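Side-chain contacts in KLLA0C04147p (Kluyveromyces lactis, PDB 5H2A), which probably binds and transfers sterols as a full-length OSBP-family protein, of which this chain is the ankyrin-repeat part, probably involved in targeting: residues K90-Q93 against D94-P98; F160-A163 against F164-D168. One frame throughout, in Å; residues are numbered along the deposited sequence.

Interaction 1: K90-Q93 against D94-P98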
ATOM      1  N   LYS A  90       6.520  -8.466   0.967  1.00 16.68           N
ATOM      2  CA  LYS A  90       7.267  -9.235  -0.035  1.00 17.12           C
ATOM      3  C   LYS A  90       6.426 -10.353  -0.651  1.00 18.34           C
ATOM      4  O   LYS A  90       5.805 -11.153   0.052  1.00 15.20           O
ATOM      5  CB  LYS A  90       8.526  -9.829   0.621  1.00 17.53           C
ATOM      6  CG  LYS A  90       9.319 -10.804  -0.262  1.00 21.68           C
ATOM      7  CD  LYS A  90       9.933 -10.121  -1.480  1.00 23.84           C
ATOM      8  CE  LYS A  90      10.706 -11.151  -2.336  1.00 34.91           C
ATOM      9  NZ  LYS A  90      11.263 -10.531  -3.571  1.00 42.26           N
ATOM     10  N   GLN A  91       6.439 -10.445  -1.977  1.00 15.13           N
ATOM     11  CA  GLN A  91       5.761 -11.533  -2.667  1.00 15.80           C
ATOM     12  C   GLN A  91       6.758 -12.620  -3.058  1.00 19.42           C
ATOM     13  O   GLN A  91       7.834 -12.317  -3.588  1.00 20.69           O
ATOM     14  CB  GLN A  91       5.043 -11.012  -3.912  1.00 18.12           C
ATOM     15  CG  GLN A  91       3.852 -10.115  -3.610  1.00 19.23           C
ATOM     16  CD  GLN A  91       3.244  -9.585  -4.887  1.00 23.39           C
ATOM     17  OE1 GLN A  91       3.706  -8.584  -5.420  1.00 26.88           O
ATOM     18  NE2 GLN A  91       2.242 -10.285  -5.408  1.00 19.16           N
ATOM     19  N   ASP A  92       6.391 -13.875  -2.806  1.00 17.55           N
ATOM     20  CA  ASP A  92       7.234 -15.023  -3.125  1.00 18.85           C
ATOM     21  C   ASP A  92       7.005 -15.437  -4.583  1.00 21.24           C
ATOM     22  O   ASP A  92       6.432 -14.683  -5.371  1.00 21.85           O
ATOM     23  CB  ASP A  92       6.972 -16.166  -2.130  1.00 19.58           C
ATOM     24  CG  ASP A  92       5.565 -16.791  -2.269  1.00 22.14           C
ATOM     25  OD1 ASP A  92       4.856 -16.562  -3.276  1.00 19.38           O
ATOM     26  OD2 ASP A  92       5.175 -17.555  -1.356  1.00 22.95           O
ATOM     27  N   GLN A  93       7.432 -16.644  -4.963  1.00 22.36           N
ATOM     28  CA  GLN A  93       7.367 -17.031  -6.371  1.00 23.03           C
ATOM     29  C   GLN A  93       5.952 -17.310  -6.857  1.00 27.24           C
ATOM     30  O   GLN A  93       5.748 -17.379  -8.071  1.00 27.26           O
ATOM     31  CB  GLN A  93       8.241 -18.264  -6.632  1.00 25.10           C
ATOM     32  CG  GLN A  93       7.889 -19.476  -5.786  1.00 31.93           C
ATOM     33  CD  GLN A  93       8.703 -20.707  -6.175  1.00 52.20           C
ATOM     34  OE1 GLN A  93       9.569 -20.640  -7.052  1.00 60.13           O
ATOM     35  NE2 GLN A  93       8.427 -21.836  -5.529  1.00 46.34           N
ATOM     36  N   ASP A  94       4.983 -17.475  -5.954  1.00 22.31           N
ATOM     37  CA  ASP A  94       3.572 -17.602  -6.312  1.00 19.46           C
ATOM     38  C   ASP A  94       2.808 -16.286  -6.166  1.00 21.38           C
ATOM     39  O   ASP A  94       1.579 -16.273  -6.313  1.00 22.26           O
ATOM     40  CB  ASP A  94       2.909 -18.684  -5.452  1.00 21.98           C
ATOM     41  CG  ASP A  94       3.659 -20.022  -5.512  1.00 32.94           C
ATOM     42  OD1 ASP A  94       3.830 -20.558  -6.624  1.00 24.61           O
ATOM     43  OD2 ASP A  94       4.078 -20.530  -4.452  1.00 26.55           O
ATOM     44  N   GLY A  95       3.497 -15.188  -5.876  1.00 18.47           N
ATOM     45  CA  GLY A  95       2.835 -13.925  -5.604  1.00 19.40           C
ATOM     46  C   GLY A  95       2.278 -13.781  -4.200  1.00 18.38           C
ATOM     47  O   GLY A  95       1.618 -12.771  -3.911  1.00 19.16           O
ATOM     48  N   ASN A  96       2.533 -14.739  -3.313  1.00 17.70           N
ATOM     49  CA  ASN A  96       1.982 -14.694  -1.968  1.00 17.94           C
ATOM     50  C   ASN A  96       2.834 -13.855  -1.030  1.00 17.12           C
ATOM     51  O   ASN A  96       4.070 -13.933  -1.043  1.00 18.97           O
ATOM     52  CB  ASN A  96       1.838 -16.115  -1.427  1.00 17.72           C
ATOM     53  CG  ASN A  96       0.647 -16.833  -2.038  1.00 17.95           C
ATOM     54  OD1 ASN A  96      -0.400 -16.228  -2.236  1.00 18.66           O
ATOM     55  ND2 ASN A  96       0.810 -18.117  -2.358  1.00 17.26           N
ATOM     56  N   THR A  97       2.162 -13.045  -0.222  1.00 17.80           N
ATOM     57  CA  THR A  97       2.756 -12.340   0.906  1.00 14.78           C
ATOM     58  C   THR A  97       2.680 -13.222   2.141  1.00 14.84           C
ATOM     59  O   THR A  97       1.965 -14.243   2.156  1.00 14.18           O
ATOM     60  CB  THR A  97       1.997 -11.035   1.164  1.00 14.89           C
ATOM     61  OG1 THR A  97       0.654 -11.363   1.538  1.00 14.77           O
ATOM     62  CG2 THR A  97       1.990 -10.140  -0.081  1.00 15.63           C
ATOM     63  N   PRO A  98       3.374 -12.850   3.227  1.00 14.78           N
ATOM     64  CA  PRO A  98       3.202 -13.626   4.468  1.00 16.73           C
ATOM     65  C   PRO A  98       1.756 -13.670   4.916  1.00 16.31           C
ATOM     66  O   PRO A  98       1.315 -14.678   5.472  1.00 15.60           O
ATOM     67  CB  PRO A  98       4.086 -12.878   5.474  1.00 15.06           C
ATOM     68  CG  PRO A  98       5.195 -12.263   4.599  1.00 15.17           C
ATOM     69  CD  PRO A  98       4.439 -11.838   3.349  1.00 15.56           C
TER
HETATM   70  O   HOH W   1       3.524 -19.462  -1.935  1.00 19.76           O
HETATM   71  O   HOH W   2       6.007 -22.532  -4.208  1.00 39.49           O
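Asp-92 folds its carboxylate back over the type I turn from Asp-92 to Gly-95 and takes two backbone N-H groups on one oxygen. OD1 of Asp-92 lies 2.8 Å from Asp-94 N and 3.0 Å from Asn-96 N, the two donors arriving from opposite faces of the carboxylate plane. A chi1 of 68° swings CG back over the turn, where OD1 can meet both N-H groups. Backbone bonds close the bend: Gly-95 N to Asp-92 O, and Asp-92 N to Asn-96 O at 2.9 Å. Gly-95 suits the last turn position because, at its positive phi (80°), it has no side chain to press against the carbonyl O of Asp-94. Gln-91, its chain extended beyond CG, sends NE2 to Gly-95 O at 3.0 Å, nearly straight and in its own amide plane. A water joins Asp-92 OD2, Asp-94 OD2 and Asn-96 ND2, while Asn-96 OD1 bonds Asn-126. Thr-97 N-caps the helix starting at Pro-98, its OG1 bonded to His-100, in the Thr-Pro-Leu-His sequence characteristic of ankyrin repeats. The N-H groups and water should favour the charged form of Asp-92 and ease the like charge of Asp-94, which would help hold the turn preceding helix 98-104.

Interaction 2: F160-A163 against F164-D168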
ATOM      1  N   PHE A 160      -8.084  11.120   5.659  1.00 18.22           N
ATOM      2  CA  PHE A 160      -8.097  11.755   4.337  1.00 18.98           C
ATOM      3  C   PHE A 160      -8.942  13.029   4.363  1.00 20.80           C
ATOM      4  O   PHE A 160      -8.500  14.100   3.927  1.00 19.21           O
ATOM      5  CB  PHE A 160      -8.647  10.745   3.317  1.00 17.00           C
ATOM      6  CG  PHE A 160      -8.242  10.990   1.863  1.00 18.66           C
ATOM      7  CD1 PHE A 160      -6.991  11.467   1.524  1.00 19.74           C
ATOM      8  CD2 PHE A 160      -9.112  10.629   0.834  1.00 22.28           C
ATOM      9  CE1 PHE A 160      -6.636  11.630   0.178  1.00 22.91           C
ATOM     10  CE2 PHE A 160      -8.763  10.786  -0.502  1.00 18.22           C
ATOM     11  CZ  PHE A 160      -7.526  11.286  -0.830  1.00 18.30           C
ATOM     12  N   ARG A 161     -10.160  12.929   4.900  1.00 17.02           N
ATOM     13  CA  ARG A 161     -11.045  14.091   5.000  1.00 19.22           C
ATOM     14  C   ARG A 161     -10.412  15.204   5.835  1.00 24.40           C
ATOM     15  O   ARG A 161     -10.513  16.391   5.491  1.00 21.00           O
ATOM     16  CB  ARG A 161     -12.387  13.638   5.583  1.00 23.50           C
ATOM     17  CG  ARG A 161     -13.462  14.714   5.731  1.00 28.00           C
ATOM     18  CD  ARG A 161     -13.894  15.257   4.366  1.00 23.35           C
ATOM     19  NE  ARG A 161     -13.272  16.552   4.085  1.00 23.28           N
ATOM     20  CZ  ARG A 161     -13.610  17.308   3.048  1.00 23.11           C
ATOM     21  NH1 ARG A 161     -14.539  16.868   2.202  1.00 20.46           N
ATOM     22  NH2 ARG A 161     -13.025  18.485   2.864  1.00 23.90           N
ATOM     23  N   GLN A 162      -9.732  14.835   6.925  1.00 26.13           N
ATOM     24  CA  GLN A 162      -9.051  15.817   7.763  1.00 23.48           C
ATOM     25  C   GLN A 162      -7.932  16.530   7.005  1.00 22.00           C
ATOM     26  O   GLN A 162      -7.740  17.748   7.150  1.00 22.83           O
ATOM     27  CB  GLN A 162      -8.496  15.124   9.013  1.00 26.61           C
ATOM     28  CG  GLN A 162      -8.027  16.101  10.088  1.00 39.33           C
ATOM     29  CD  GLN A 162      -9.140  17.041  10.540  1.00 59.17           C
ATOM     30  OE1 GLN A 162     -10.259  16.606  10.823  1.00 66.63           O
ATOM     31  NE2 GLN A 162      -8.838  18.337  10.599  1.00 62.28           N
ATOM     32  N   ALA A 163      -7.155  15.789   6.219  1.00 20.78           N
ATOM     33  CA  ALA A 163      -6.100  16.420   5.438  1.00 19.04           C
ATOM     34  C   ALA A 163      -6.672  17.412   4.436  1.00 22.16           C
ATOM     35  O   ALA A 163      -6.082  18.476   4.217  1.00 23.17           O
ATOM     36  CB  ALA A 163      -5.253  15.362   4.716  1.00 19.80           C
ATOM     37  N   PHE A 164      -7.814  17.087   3.806  1.00 16.78           N
ATOM     38  CA  PHE A 164      -8.468  18.071   2.942  1.00 19.00           C
ATOM     39  C   PHE A 164      -8.937  19.281   3.752  1.00 17.82           C
ATOM     40  O   PHE A 164      -8.769  20.427   3.316  1.00 19.27           O
ATOM     41  CB  PHE A 164      -9.662  17.451   2.202  1.00 20.40           C
ATOM     42  CG  PHE A 164      -9.271  16.605   1.004  1.00 18.58           C
ATOM     43  CD1 PHE A 164      -8.691  17.189  -0.105  1.00 20.28           C
ATOM     44  CD2 PHE A 164      -9.497  15.238   1.002  1.00 22.36           C
ATOM     45  CE1 PHE A 164      -8.333  16.426  -1.210  1.00 21.78           C
ATOM     46  CE2 PHE A 164      -9.146  14.458  -0.097  1.00 21.01           C
ATOM     47  CZ  PHE A 164      -8.561  15.051  -1.201  1.00 18.08           C
ATOM     48  N   ASN A 165      -9.557  19.040   4.916  1.00 20.94           N
ATOM     49  CA  ASN A 165     -10.014  20.157   5.754  1.00 21.11           C
ATOM     50  C   ASN A 165      -8.862  21.079   6.126  1.00 26.08           C
ATOM     51  O   ASN A 165      -9.051  22.296   6.228  1.00 25.92           O
ATOM     52  CB  ASN A 165     -10.699  19.648   7.029  1.00 18.92           C
ATOM     53  CG  ASN A 165     -12.035  18.988   6.760  1.00 24.16           C
ATOM     54  OD1 ASN A 165     -12.611  19.138   5.694  1.00 29.57           O
ATOM     55  ND2 ASN A 165     -12.547  18.281   7.750  1.00 28.01           N
ATOM     56  N   ASN A 166      -7.663  20.529   6.309  1.00 27.54           N
ATOM     57  CA  ASN A 166      -6.472  21.306   6.650  1.00 29.14           C
ATOM     58  C   ASN A 166      -5.723  21.852   5.442  1.00 25.69           C
ATOM     59  O   ASN A 166      -4.686  22.504   5.625  1.00 25.26           O
ATOM     60  CB  ASN A 166      -5.507  20.447   7.479  1.00 28.18           C
ATOM     61  CG  ASN A 166      -6.106  20.010   8.795  1.00 33.36           C
ATOM     62  OD1 ASN A 166      -7.094  20.589   9.252  1.00 31.86           O
ATOM     63  ND2 ASN A 166      -5.504  18.989   9.425  1.00 29.52           N
ATOM     64  N   ARG A 167      -6.191  21.581   4.218  1.00 21.54           N
ATOM     65  CA  ARG A 167      -5.459  21.940   3.001  1.00 16.68           C
ATOM     66  C   ARG A 167      -3.996  21.500   3.074  1.00 25.17           C
ATOM     67  O   ARG A 167      -3.084  22.217   2.658  1.00 24.98           O
ATOM     68  CB  ARG A 167      -5.559  23.443   2.715  1.00 23.89           C
ATOM     69  CG  ARG A 167      -6.982  23.966   2.601  1.00 23.03           C
ATOM     70  CD  ARG A 167      -6.980  25.469   2.297  1.00 19.45           C
ATOM     71  NE  ARG A 167      -6.595  25.698   0.909  1.00 21.24           N
ATOM     72  CZ  ARG A 167      -5.486  26.308   0.519  1.00 25.90           C
ATOM     73  NH1 ARG A 167      -4.645  26.794   1.422  1.00 28.07           N
ATOM     74  NH2 ARG A 167      -5.240  26.461  -0.777  1.00 22.98           N
ATOM     75  N   ASP A 168      -3.770  20.289   3.586  1.00 25.65           N
ATOM     76  CA  ASP A 168      -2.433  19.845   3.978  1.00 24.13           C
ATOM     77  C   ASP A 168      -1.892  18.900   2.904  1.00 24.81           C
ATOM     78  O   ASP A 168      -2.078  17.683   2.960  1.00 24.92           O
ATOM     79  CB  ASP A 168      -2.502  19.199   5.360  1.00 28.55           C
ATOM     80  CG  ASP A 168      -1.132  18.901   5.943  1.00 27.02           C
ATOM     81  OD1 ASP A 168      -0.157  18.858   5.170  1.00 26.81           O
ATOM     82  OD2 ASP A 168      -1.052  18.691   7.173  1.00 30.42           O
TER
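Phe-164 directs the edge of its ring at the face of Phe-160 one helical turn earlier, a T-shaped pair with centroids 4.8 Å apart and planes at 62°. CE2 of Phe-164 stands over the centre of the Phe-160 ring, 3.6 Å from CZ of Phe-160. Flat and apolar, both rings suit the buried side, packing on Leu-172 of helix 169-176 and on helix 208-215 (Trp-213, Leu-210, Ile-214). Next, Asn-165 offers OD1 to Arg-161, with weak bonds from NE at 3.1 Å and NH2 at 2.9 Å; bends at chi2 and chi3 turn the guanidinium forward along the helix, and its NH1 forms a salt bridge with Glu-201. Asn-166 follows, its N bonded to Gln-162 O and its OD1 receiving a weak bond from Gln-162 NE2 at 3.2 Å. At Arg-167 phi turns positive (49°) and the helix ends in a Schellman motif: Arg-167 N bonds Phe-164 O, and Asp-168 N bonds Ala-163 O at 3.0 Å. Asp-168 then caps helix 169-176 through His-171 N, completing a tight turn between the helices. The weak side-chain bonds of Asn-165 and Asn-166 probably add little to the helix's own backbone bonds.

Interactions 1 and 2 lie on opposite sides of the chain's centre, their own centres 35 Å apart and their nearest atoms about 23 Å apart, so they do not touch. They occur in series along the chain. Residues 90-98 lead into helix 98-104, whereas residues 160-168 end the long helix 139-165 and lead into helix 169-176. Both therefore finish on an N-cap, but the first reaches it from an irregular loop and the second directly from a helix end. Neither contact includes a bound ligand; within this elongated helical domain without strands, interaction 1 opens a helix and interaction 2 closes one helix and opens the next.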